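Local coordinates for protein D-lactate dehydrogenase (Fermentative) (Pseudomonas aeruginosa, PDB 6ABJ) that probably catalyses the NAD(H)-dependent interconversion of pyruvate and D-lactate, working as a tetramer with a Rossmann-type coenzyme domain, at residues L207-A212 against R235-K240; A66-D70 against S92-H97; V110-P114 against T326-N330; H124-L128 against V307-A313; A55-G60 against R79-T85. One frame throughout, in Å; residues are numbered along the deposited sequence.

Contact 1: L207-A212 against R235-K240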
# COMPACT_ATOMS: atom_id res chain seq x y z
N LEU B 207 19.10 -12.17 33.15
CA LEU B 207 18.19 -11.47 32.26
C LEU B 207 18.84 -10.13 31.86
O LEU B 207 18.76 -9.75 30.68
CB LEU B 207 16.85 -11.22 32.92
CG LEU B 207 15.80 -10.41 32.23
CD1 LEU B 207 15.49 -10.95 30.83
CD2 LEU B 207 14.53 -10.32 33.06
N ASP B 208 19.36 -9.42 32.83
CA ASP B 208 19.83 -8.06 32.57
C ASP B 208 21.05 -8.04 31.63
O ASP B 208 21.11 -7.22 30.74
CB ASP B 208 20.05 -7.30 33.85
CG ASP B 208 18.75 -6.80 34.47
OD1 ASP B 208 17.70 -6.65 33.79
OD2 ASP B 208 18.77 -6.51 35.65
N ALA B 209 21.88 -9.07 31.74
CA ALA B 209 23.01 -9.21 30.89
C ALA B 209 22.60 -9.66 29.48
O ALA B 209 23.12 -9.13 28.49
CB ALA B 209 23.95 -10.19 31.49
N LEU B 210 21.61 -10.56 29.40
CA LEU B 210 21.02 -10.89 28.11
C LEU B 210 20.53 -9.64 27.37
O LEU B 210 20.82 -9.46 26.18
CB LEU B 210 19.89 -11.89 28.27
CG LEU B 210 19.26 -12.40 26.98
CD1 LEU B 210 18.72 -13.83 27.23
CD2 LEU B 210 18.14 -11.49 26.57
N LEU B 211 19.81 -8.78 28.07
CA LEU B 211 19.23 -7.62 27.47
C LEU B 211 20.34 -6.65 27.01
O LEU B 211 20.31 -6.09 25.87
CB LEU B 211 18.26 -7.00 28.42
CG LEU B 211 16.92 -7.74 28.65
CD1 LEU B 211 16.12 -7.07 29.75
CD2 LEU B 211 16.07 -7.84 27.44
N ALA B 212 21.34 -6.47 27.84
CA ALA B 212 22.44 -5.54 27.43
C ALA B 212 23.31 -6.11 26.26
O ALA B 212 23.82 -5.34 25.48
CB ALA B 212 23.30 -5.25 28.61
N ARG B 235 13.40 -2.25 31.44
CA ARG B 235 13.99 -3.31 30.65
C ARG B 235 14.36 -2.79 29.25
O ARG B 235 15.41 -3.15 28.72
CB ARG B 235 13.03 -4.50 30.53
CG ARG B 235 13.31 -5.58 31.55
CD ARG B 235 13.11 -5.04 32.95
NE ARG B 235 12.53 -6.05 33.83
CZ ARG B 235 13.24 -6.91 34.55
NH1 ARG B 235 14.56 -6.88 34.51
NH2 ARG B 235 12.61 -7.80 35.31
N LEU B 236 13.51 -1.95 28.64
CA LEU B 236 13.86 -1.37 27.31
C LEU B 236 15.12 -0.56 27.38
O LEU B 236 15.95 -0.57 26.44
CB LEU B 236 12.75 -0.48 26.71
CG LEU B 236 11.55 -1.26 26.28
CD1 LEU B 236 10.40 -0.32 26.06
CD2 LEU B 236 11.88 -2.10 25.03
N ALA B 237 15.27 0.24 28.44
CA ALA B 237 16.48 1.03 28.56
C ALA B 237 17.74 0.18 28.88
O ALA B 237 18.85 0.63 28.67
CB ALA B 237 16.28 2.13 29.61
N THR B 238 17.58 -1.07 29.33
CA THR B 238 18.72 -2.02 29.56
C THR B 238 19.26 -2.54 28.18
O THR B 238 20.48 -2.72 27.95
CB THR B 238 18.19 -3.18 30.48
OG1 THR B 238 17.57 -2.62 31.67
CG2 THR B 238 19.25 -4.20 30.86
N MET B 239 18.34 -2.67 27.23
CA MET B 239 18.72 -3.25 25.91
C MET B 239 19.83 -2.49 25.19
O MET B 239 20.04 -1.35 25.44
CB MET B 239 17.51 -3.38 25.04
CG MET B 239 16.57 -4.40 25.58
SD MET B 239 15.04 -4.69 24.78
CE MET B 239 15.65 -5.04 23.11
N LYS B 240 20.51 -3.15 24.26
CA LYS B 240 21.51 -2.55 23.38
C LYS B 240 20.85 -1.56 22.39
O LYS B 240 19.83 -1.88 21.77
CB LYS B 240 22.19 -3.65 22.59
CG LYS B 240 23.29 -3.27 21.62
CD LYS B 240 23.99 -4.55 21.22
CE LYS B 240 25.33 -4.35 20.56
NZ LYS B 240 25.74 -5.68 20.03
O HOH W 1 16.29 -4.67 33.48
O HOH W 2 19.40 -5.62 23.43
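Two helices of the Rossmann-type coenzyme domain, at 207-212 and 235-240, illustrate joining by side chains of different character. L211 (chi1 m, chi2 t) is the apolar centre: its CD1 lies 3.7 Å from R235 CG, its CB 3.8 Å from T238 CG2 and its CD2 3.9 Å from M239 CG. R235, with chi1 at -96° between wells, runs past L211 and carries its guanidinium to the start of the facing helix, where NH1 meets D208 OD1 in a 3.2 Å salt bridge and L207 CD2 sits over one face of the group. A water joins D208 OD1, R235 NH1 and T238 OG1, itself bonded to Q234. Where helix 233-238 ends, M239 leaves helical angles and K240 N makes a weak 3.4 Å hydrogen bond to L211 O, supplemented by a second water; the extended K240 reaches D215 in a salt bridge. L207, L210 and L211 rest on I166 of strand 162-166, L207 and L210 also on Y189 of strand 185-189, and L236 packs against helix 256-265.

Contact 2: A66-D70 against S92-H97. With ACT (acetate ion), chain D.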
# COMPACT_ATOMS: atom_id res chain seq x y z
N ALA B 66 -15.51 -22.23 20.34
CA ALA B 66 -15.31 -20.77 20.37
C ALA B 66 -13.85 -20.43 20.22
O ALA B 66 -12.97 -21.21 20.54
CB ALA B 66 -15.80 -20.16 21.68
N PHE B 67 -13.60 -19.22 19.73
CA PHE B 67 -12.27 -18.73 19.64
C PHE B 67 -12.18 -17.60 20.62
O PHE B 67 -13.17 -17.22 21.24
CB PHE B 67 -12.00 -18.24 18.17
CG PHE B 67 -10.55 -18.00 17.88
CD1 PHE B 67 -9.58 -18.89 18.30
CD2 PHE B 67 -10.15 -16.90 17.16
CE1 PHE B 67 -8.24 -18.66 18.07
CE2 PHE B 67 -8.80 -16.66 16.92
CZ PHE B 67 -7.85 -17.56 17.33
N VAL B 68 -11.00 -16.99 20.73
CA VAL B 68 -10.77 -15.99 21.79
C VAL B 68 -11.55 -14.65 21.69
O VAL B 68 -11.62 -13.88 22.65
CB VAL B 68 -9.27 -15.65 21.95
CG1 VAL B 68 -8.47 -16.88 22.29
CG2 VAL B 68 -8.72 -14.97 20.69
N ASN B 69 -12.13 -14.40 20.56
CA ASN B 69 -12.82 -13.15 20.33
C ASN B 69 -14.32 -13.35 20.55
O ASN B 69 -15.15 -12.42 20.31
CB ASN B 69 -12.51 -12.64 18.91
CG ASN B 69 -12.81 -13.67 17.83
OD1 ASN B 69 -12.79 -14.87 18.08
ND2 ASN B 69 -13.09 -13.20 16.65
N ASP B 70 -14.70 -14.57 20.90
CA ASP B 70 -16.08 -14.85 21.27
C ASP B 70 -16.36 -14.45 22.73
O ASP B 70 -15.50 -14.51 23.62
CB ASP B 70 -16.37 -16.34 21.05
CG ASP B 70 -16.48 -16.71 19.58
OD1 ASP B 70 -17.22 -16.01 18.84
OD2 ASP B 70 -15.87 -17.72 19.15
N SER B 92 -8.42 -22.64 20.99
CA SER B 92 -7.37 -21.71 21.33
C SER B 92 -6.68 -22.24 22.56
O SER B 92 -7.25 -23.07 23.31
CB SER B 92 -7.96 -20.33 21.63
OG SER B 92 -8.84 -20.33 22.76
N ALA B 93 -5.51 -21.71 22.85
CA ALA B 93 -4.90 -21.92 24.14
C ALA B 93 -5.49 -20.97 25.14
O ALA B 93 -5.80 -21.37 26.28
CB ALA B 93 -3.39 -21.78 24.05
N GLY B 94 -5.67 -19.70 24.74
CA GLY B 94 -6.09 -18.68 25.69
C GLY B 94 -7.58 -18.76 25.98
O GLY B 94 -8.36 -19.28 25.16
N TYR B 95 -7.95 -18.25 27.13
CA TYR B 95 -9.36 -18.30 27.62
C TYR B 95 -9.76 -17.09 28.48
O TYR B 95 -10.66 -17.21 29.30
CB TYR B 95 -9.62 -19.59 28.41
CG TYR B 95 -8.60 -19.89 29.44
CD1 TYR B 95 -8.61 -19.26 30.71
CD2 TYR B 95 -7.61 -20.82 29.16
CE1 TYR B 95 -7.64 -19.56 31.63
CE2 TYR B 95 -6.63 -21.12 30.09
CZ TYR B 95 -6.68 -20.52 31.32
OH TYR B 95 -5.73 -20.84 32.18
N ASN B 96 -9.15 -15.92 28.21
CA ASN B 96 -9.43 -14.70 29.00
C ASN B 96 -10.87 -14.27 28.89
O ASN B 96 -11.43 -13.74 29.83
CB ASN B 96 -8.59 -13.53 28.50
CG ASN B 96 -7.14 -13.64 28.90
OD1 ASN B 96 -6.79 -14.20 29.95
ND2 ASN B 96 -6.26 -13.07 28.06
N HIS B 97 -11.41 -14.44 27.69
CA HIS B 97 -12.82 -14.22 27.36
C HIS B 97 -13.87 -15.10 28.10
O HIS B 97 -15.10 -14.90 27.91
CB HIS B 97 -13.01 -14.40 25.85
CG HIS B 97 -12.59 -15.77 25.31
ND1 HIS B 97 -11.39 -16.40 25.60
CD2 HIS B 97 -13.22 -16.58 24.42
CE1 HIS B 97 -11.30 -17.51 24.90
NE2 HIS B 97 -12.39 -17.64 24.17
C ACT D . -4.91 -17.25 22.00
O ACT D . -4.92 -16.36 22.88
OXT ACT D . -4.58 -18.43 22.26
CH3 ACT D . -5.30 -16.89 20.60
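Loops at the carboxyl ends of adjacent parallel strands can form one binding surface. Here a type I beta turn, F67 to D70, follows strand 63-66 and faces the loop after strand 87-90. H97 buries 86 Å², the most of any residue here. Its chi1, p, lays the ring beneath the turn, where V68 CA makes a CH-pi contact 3.5 Å from the ring centroid and D70 O approaches H97 CD2 in the ring plane at 3.2 Å. V68 is next: its CG1 reaches H97 CE1 (3.9 Å), S92 OG (3.5 Å) and G94 O (3.7 Å). S92 points toward the turn, placing its CB 3.9 Å from F67 CE1, and its OG donates to G94 O at 2.7 Å. F67 also lies close to the NADH-binding F314. An acetate, probably from the crystallisation liquor, occupies the cleft, consistent with the family's substrate-carboxylate site: Y116 OH bonds it, V68 CG1 lies 3.6 Å from its CH3, and G94 N donates to its OXT at 3.0 Å.

Contact 3: V110-P114 against T326-N330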
# COMPACT_ATOMS: atom_id res chain seq x y z
N VAL B 110 -15.18 -26.45 30.27
CA VAL B 110 -14.46 -25.71 29.27
C VAL B 110 -13.21 -26.49 28.98
O VAL B 110 -12.52 -26.91 29.89
CB VAL B 110 -14.09 -24.29 29.79
CG1 VAL B 110 -13.20 -23.61 28.75
CG2 VAL B 110 -15.36 -23.47 30.02
N VAL B 111 -12.94 -26.75 27.71
CA VAL B 111 -11.68 -27.36 27.34
C VAL B 111 -10.92 -26.44 26.35
O VAL B 111 -11.52 -25.58 25.73
CB VAL B 111 -11.90 -28.75 26.73
CG1 VAL B 111 -12.37 -29.68 27.86
CG2 VAL B 111 -12.81 -28.70 25.53
N HIS B 112 -9.64 -26.68 26.20
CA HIS B 112 -8.81 -25.86 25.30
C HIS B 112 -7.62 -26.61 24.74
O HIS B 112 -7.38 -27.77 25.07
CB HIS B 112 -8.34 -24.65 26.08
CG HIS B 112 -7.15 -24.90 26.96
ND1 HIS B 112 -6.23 -23.91 27.23
CD2 HIS B 112 -6.79 -25.97 27.71
CE1 HIS B 112 -5.33 -24.39 28.08
NE2 HIS B 112 -5.63 -25.64 28.36
N VAL B 113 -6.87 -25.93 23.87
CA VAL B 113 -5.64 -26.42 23.31
C VAL B 113 -4.51 -26.01 24.25
O VAL B 113 -4.32 -24.81 24.48
CB VAL B 113 -5.44 -25.82 21.89
CG1 VAL B 113 -4.14 -26.34 21.30
CG2 VAL B 113 -6.64 -26.18 21.03
N PRO B 114 -3.71 -26.99 24.77
CA PRO B 114 -2.75 -26.62 25.78
C PRO B 114 -1.59 -25.77 25.25
O PRO B 114 -1.06 -24.98 26.01
CB PRO B 114 -2.22 -27.96 26.29
CG PRO B 114 -2.57 -28.97 25.25
CD PRO B 114 -3.65 -28.40 24.38
N THR B 326 -6.60 -31.86 18.34
CA THR B 326 -6.64 -31.68 19.76
C THR B 326 -8.05 -31.33 20.21
O THR B 326 -8.58 -31.95 21.17
CB THR B 326 -5.58 -30.68 20.23
OG1 THR B 326 -4.30 -31.33 20.07
CG2 THR B 326 -5.77 -30.39 21.66
N THR B 327 -8.71 -30.41 19.52
CA THR B 327 -10.03 -29.94 19.95
C THR B 327 -11.09 -31.08 19.80
O THR B 327 -11.88 -31.31 20.71
CB THR B 327 -10.42 -28.70 19.16
OG1 THR B 327 -9.46 -27.66 19.44
CG2 THR B 327 -11.81 -28.23 19.50
N LEU B 328 -11.08 -31.79 18.66
CA LEU B 328 -11.99 -32.91 18.46
C LEU B 328 -11.70 -34.05 19.46
O LEU B 328 -12.65 -34.62 20.05
CB LEU B 328 -11.98 -33.38 16.99
CG LEU B 328 -12.50 -32.32 15.99
CD1 LEU B 328 -12.74 -32.90 14.60
CD2 LEU B 328 -13.76 -31.62 16.46
N ASP B 329 -10.42 -34.36 19.71
CA ASP B 329 -10.07 -35.32 20.75
C ASP B 329 -10.56 -34.87 22.12
O ASP B 329 -11.03 -35.70 22.91
CB ASP B 329 -8.58 -35.63 20.79
CG ASP B 329 -8.11 -36.49 19.60
OD1 ASP B 329 -8.97 -37.07 18.86
OD2 ASP B 329 -6.87 -36.63 19.44
N ASN B 330 -10.43 -33.57 22.44
CA ASN B 330 -10.93 -33.06 23.72
C ASN B 330 -12.43 -33.32 23.86
O ASN B 330 -12.94 -33.60 24.96
CB ASN B 330 -10.69 -31.54 23.90
CG ASN B 330 -9.25 -31.19 24.14
OD1 ASN B 330 -8.41 -32.02 24.47
ND2 ASN B 330 -8.96 -29.88 23.96
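How a long helix packs on one face of a parallel sheet, near its edge strand, is illustrated by 110-114 and 326-330, in the catalytic domain with its flavodoxin-like arrangement of five parallel strands. The first segment is extended through V111 and H112 and continues without regular structure to P114; the second is regular helix, one turn of which is spanned by the 2.8 Å bond from N330 N to T326 O. That spacing brings two helical positions to the extended chain: V111 and N330 have CA atoms 6.8 Å apart, V113 and T326 6.4 Å. Strand 110-111 is outermost on this side within the chain, although the backbone of the C-terminal tail bonds to it, V110 pairing with V343 and H112 with N341.

Among the side chains, V111 CG2 packs on N330 CB at 3.9 Å. V113, with chi1 t, sets its CG2 3.6 Å from T327 OG1 and 4.3 Å from T326 CG2, and the latter methyl also touches P114 CD at 4.0 Å. Both threonine hydroxyls turn back to their own helix, T326 OG1 bonding A322 O and T327 OG1 bonding I323 O, so here they mainly pack. N330 works in two directions: its OD1 takes a hydrogen bond from N341 of the tail, and its ND2 makes a weak one to H112 O, 2.9 Å long with an N-H...O angle of 128°.

Contact 4: H124-L128 against V307-A313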
# COMPACT_ATOMS: atom_id res chain seq x y z
N HIS B 124 7.59 -18.36 12.56
CA HIS B 124 6.98 -17.09 12.37
C HIS B 124 7.82 -15.98 13.02
O HIS B 124 8.01 -14.94 12.43
CB HIS B 124 5.61 -17.07 12.97
CG HIS B 124 4.83 -15.84 12.58
ND1 HIS B 124 4.19 -15.74 11.37
CD2 HIS B 124 4.52 -14.72 13.25
CE1 HIS B 124 3.56 -14.57 11.29
NE2 HIS B 124 3.74 -13.94 12.43
N ALA B 125 8.38 -16.25 14.20
CA ALA B 125 9.28 -15.34 14.83
C ALA B 125 10.46 -15.07 13.91
O ALA B 125 10.86 -13.91 13.76
CB ALA B 125 9.72 -15.84 16.19
N VAL B 126 11.06 -16.11 13.33
CA VAL B 126 12.19 -15.91 12.44
C VAL B 126 11.77 -15.11 11.19
O VAL B 126 12.53 -14.24 10.71
CB VAL B 126 12.87 -17.26 12.09
CG1 VAL B 126 13.99 -17.07 11.11
CG2 VAL B 126 13.37 -17.93 13.37
N GLY B 127 10.57 -15.35 10.67
CA GLY B 127 10.09 -14.58 9.55
C GLY B 127 9.97 -13.08 9.88
O GLY B 127 10.33 -12.20 9.08
N LEU B 128 9.59 -12.78 11.13
CA LEU B 128 9.41 -11.38 11.55
C LEU B 128 10.80 -10.79 11.61
O LEU B 128 11.02 -9.63 11.19
CB LEU B 128 8.71 -11.31 12.95
CG LEU B 128 7.18 -11.54 12.91
CD1 LEU B 128 6.66 -11.48 14.38
CD2 LEU B 128 6.45 -10.56 12.05
N VAL B 307 6.58 -4.30 12.60
CA VAL B 307 5.66 -5.19 11.87
C VAL B 307 4.83 -5.91 12.92
O VAL B 307 5.40 -6.49 13.84
CB VAL B 307 6.45 -6.24 11.03
CG1 VAL B 307 5.50 -7.26 10.45
CG2 VAL B 307 7.22 -5.50 9.89
N VAL B 308 3.53 -5.87 12.72
CA VAL B 308 2.55 -6.51 13.60
C VAL B 308 1.76 -7.48 12.76
O VAL B 308 1.26 -7.11 11.71
CB VAL B 308 1.58 -5.52 14.21
CG1 VAL B 308 0.50 -6.27 15.06
CG2 VAL B 308 2.34 -4.50 15.02
N THR B 309 1.74 -8.76 13.20
CA THR B 309 0.86 -9.75 12.68
C THR B 309 -0.17 -10.10 13.77
O THR B 309 0.13 -10.00 14.95
CB THR B 309 1.63 -11.02 12.16
OG1 THR B 309 2.50 -11.51 13.14
CG2 THR B 309 2.50 -10.64 10.90
N ALA B 310 -1.38 -10.46 13.33
CA ALA B 310 -2.54 -10.48 14.21
C ALA B 310 -2.76 -11.86 14.82
O ALA B 310 -3.71 -12.61 14.47
CB ALA B 310 -3.77 -9.90 13.52
N HIS B 311 -1.80 -12.23 15.66
CA HIS B 311 -1.69 -13.55 16.28
C HIS B 311 -1.80 -14.69 15.27
O HIS B 311 -2.74 -15.52 15.27
CB HIS B 311 -2.67 -13.73 17.42
CG HIS B 311 -2.23 -14.78 18.40
ND1 HIS B 311 -2.49 -14.69 19.74
CD2 HIS B 311 -1.44 -15.87 18.24
CE1 HIS B 311 -1.88 -15.68 20.37
NE2 HIS B 311 -1.25 -16.42 19.48
N GLN B 312 -0.85 -14.62 14.33
CA GLN B 312 -0.76 -15.41 13.13
C GLN B 312 0.29 -16.51 13.24
O GLN B 312 0.45 -17.33 12.34
CB GLN B 312 -0.38 -14.42 11.99
CG GLN B 312 -0.59 -14.90 10.61
CD GLN B 312 -0.02 -14.00 9.54
OE1 GLN B 312 -0.21 -12.78 9.57
NE2 GLN B 312 0.63 -14.60 8.57
N ALA B 313 0.98 -16.57 14.33
CA ALA B 313 2.16 -17.44 14.46
C ALA B 313 1.85 -18.93 14.40
O ALA B 313 2.69 -19.68 13.93
CB ALA B 313 2.93 -17.15 15.74
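A helix packed beneath the end of a Rossmann strand can carry a polar connection into the active-site cleft. Segment 307-313 begins in strand 306-308, the edge strand of the coenzyme domain, where V307 CG1 meets L128 CD2 at 3.8 Å. T309 follows, facing the helix 118-134: its CG2 lies 4.1 Å from L128 CD2, and its OG1 accepts a straight hydrogen bond from H124 NE2 (2.8 Å, 173°). The chain then turns at A310, the centre of an inverse gamma turn, and presents H311 away from the helix; H311 bonds E279, consistent with the histidine-glutamate pair of this family. Q312 brings its NE2 within 4.0 Å of H124 CE1. Last, A313 covers the H124 ring, its CA 3.9 Å from the centroid in a CH-pi contact, while the carbonyls of Q312 and A313 bond R134 of the second subunit. Since T309 OG1 also bonds D274, an NADH-binding residue that further accepts from Q312 N and A313 N, the buried imidazole is linked to the coenzyme site through one hydroxyl.

Contact 5: A55-G60 against R79-T85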
# COMPACT_ATOMS: atom_id res chain seq x y z
N ALA B 55 -26.24 -16.06 20.85
CA ALA B 55 -26.19 -17.31 21.64
C ALA B 55 -27.34 -18.26 21.26
O ALA B 55 -27.20 -19.51 21.28
CB ALA B 55 -26.23 -16.99 23.12
N VAL B 56 -28.46 -17.65 20.87
CA VAL B 56 -29.65 -18.37 20.48
C VAL B 56 -29.37 -19.35 19.33
O VAL B 56 -30.05 -20.37 19.20
CB VAL B 56 -30.81 -17.38 20.15
CG1 VAL B 56 -30.46 -16.47 18.96
CG2 VAL B 56 -32.12 -18.14 19.94
N LEU B 57 -28.36 -19.06 18.51
CA LEU B 57 -27.99 -19.97 17.42
C LEU B 57 -27.49 -21.35 17.92
O LEU B 57 -27.59 -22.36 17.21
CB LEU B 57 -26.93 -19.29 16.55
CG LEU B 57 -27.44 -18.06 15.77
CD1 LEU B 57 -26.27 -17.33 15.10
CD2 LEU B 57 -28.48 -18.45 14.74
N ALA B 58 -26.93 -21.36 19.13
CA ALA B 58 -26.42 -22.57 19.77
C ALA B 58 -27.50 -23.37 20.50
O ALA B 58 -27.20 -24.37 21.18
CB ALA B 58 -25.36 -22.19 20.77
N GLN B 59 -28.76 -22.94 20.38
CA GLN B 59 -29.85 -23.65 21.03
C GLN B 59 -29.95 -25.07 20.43
O GLN B 59 -30.06 -25.25 19.21
CB GLN B 59 -31.19 -22.92 20.88
CG GLN B 59 -32.34 -23.69 21.56
CD GLN B 59 -33.36 -22.83 22.25
OE1 GLN B 59 -33.49 -21.63 21.97
NE2 GLN B 59 -34.11 -23.44 23.16
N GLY B 60 -29.91 -26.05 21.32
CA GLY B 60 -30.03 -27.44 20.94
C GLY B 60 -28.71 -28.08 20.55
O GLY B 60 -28.69 -29.25 20.21
N ARG B 79 -27.15 -18.39 28.90
CA ARG B 79 -28.04 -18.59 27.77
C ARG B 79 -27.74 -19.92 27.03
O ARG B 79 -28.65 -20.68 26.67
CB ARG B 79 -27.90 -17.37 26.83
CG ARG B 79 -28.79 -17.36 25.57
CD ARG B 79 -30.30 -17.66 25.73
NE ARG B 79 -30.94 -18.35 24.59
CZ ARG B 79 -30.64 -19.59 24.15
NH1 ARG B 79 -29.65 -20.30 24.68
NH2 ARG B 79 -31.32 -20.13 23.14
N LEU B 80 -26.47 -20.22 26.83
CA LEU B 80 -26.06 -21.49 26.23
C LEU B 80 -26.54 -22.67 27.07
O LEU B 80 -26.93 -23.71 26.52
CB LEU B 80 -24.52 -21.59 26.17
CG LEU B 80 -23.81 -20.57 25.25
CD1 LEU B 80 -22.32 -20.72 25.37
CD2 LEU B 80 -24.26 -20.73 23.82
N ALA B 81 -26.42 -22.53 28.38
CA ALA B 81 -26.78 -23.65 29.31
C ALA B 81 -28.28 -23.91 29.29
O ALA B 81 -28.73 -25.04 29.09
CB ALA B 81 -26.31 -23.35 30.71
N ALA B 82 -29.06 -22.83 29.47
CA ALA B 82 -30.52 -22.84 29.31
C ALA B 82 -30.95 -23.41 27.95
O ALA B 82 -31.96 -24.11 27.86
CB ALA B 82 -31.08 -21.42 29.45
N GLY B 83 -30.19 -23.12 26.90
CA GLY B 83 -30.48 -23.68 25.59
C GLY B 83 -29.99 -25.10 25.35
O GLY B 83 -30.17 -25.62 24.25
N GLY B 84 -29.32 -25.70 26.34
CA GLY B 84 -28.94 -27.13 26.31
C GLY B 84 -27.53 -27.44 25.82
O GLY B 84 -27.20 -28.59 25.47
N THR B 85 -26.67 -26.41 25.78
CA THR B 85 -25.28 -26.63 25.44
C THR B 85 -24.60 -27.24 26.63
O THR B 85 -24.82 -26.79 27.76
CB THR B 85 -24.61 -25.32 24.99
OG1 THR B 85 -25.23 -24.91 23.77
CG2 THR B 85 -23.14 -25.51 24.80
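A loop before a strand can be joined to the helix that follows the strand, as 55-60 is to 79-85. One backbone hydrogen bond spans the two, from G60 N to G83 O (3.0 Å, 161°). Tight turns flank both ends of it: a 3-10 turn at 56-58 leads into Q59 and G60, and helix 74-82 ends in a Schellman motif, with T85 N bonded to L80 O, G84 N to A81 O, and G84 at a phi of 96°. G60 has a positive phi too, at which a CB would jam against the preceding carbonyl.

Apolar packing centres on L80, whose CD2 touches A58 CB at 3.6 Å and A55 CB at 4.3 Å. The charged member is R79. Its CG rests on A55 CB (3.6 Å), and its guanidinium lies with one face over V56 CA and A55 O; Q59 OE1 comes within 2.9 Å of R79 NH2, but not at an angle that makes a hydrogen bond. G83 leaves room for this guanidinium, since a CB there would clash with R79 NH1. Further in, A58, L80 and T85 all press on V64 of strand 63-66, while T85 OG1 bonds F61 O in the lead-in to that strand.

From the N terminus, contact 5 opens first at 55-60, and contact 2 opens at 66-70 before contact 5 closes at 79-85; contact 2 closes at 92-97, so the two cross, interlocking successive strands and the helix between them. Contact 3, from 110-114 to 326-330, ties helix 317-335 to the edge strand of the catalytic sheet and closes a loop that holds the whole seven-stranded coenzyme sheet. Nested inside it, contact 4 ties helix 118-134 to edge strand 306-308 of that sheet, and contact 1, a short loop, nests inside contact 4. Contacts 2 and 3 touch, H112 ND1 lying 2.7 Å from A93 O, whereas contacts 1 and 5 have centres about 50 Å apart.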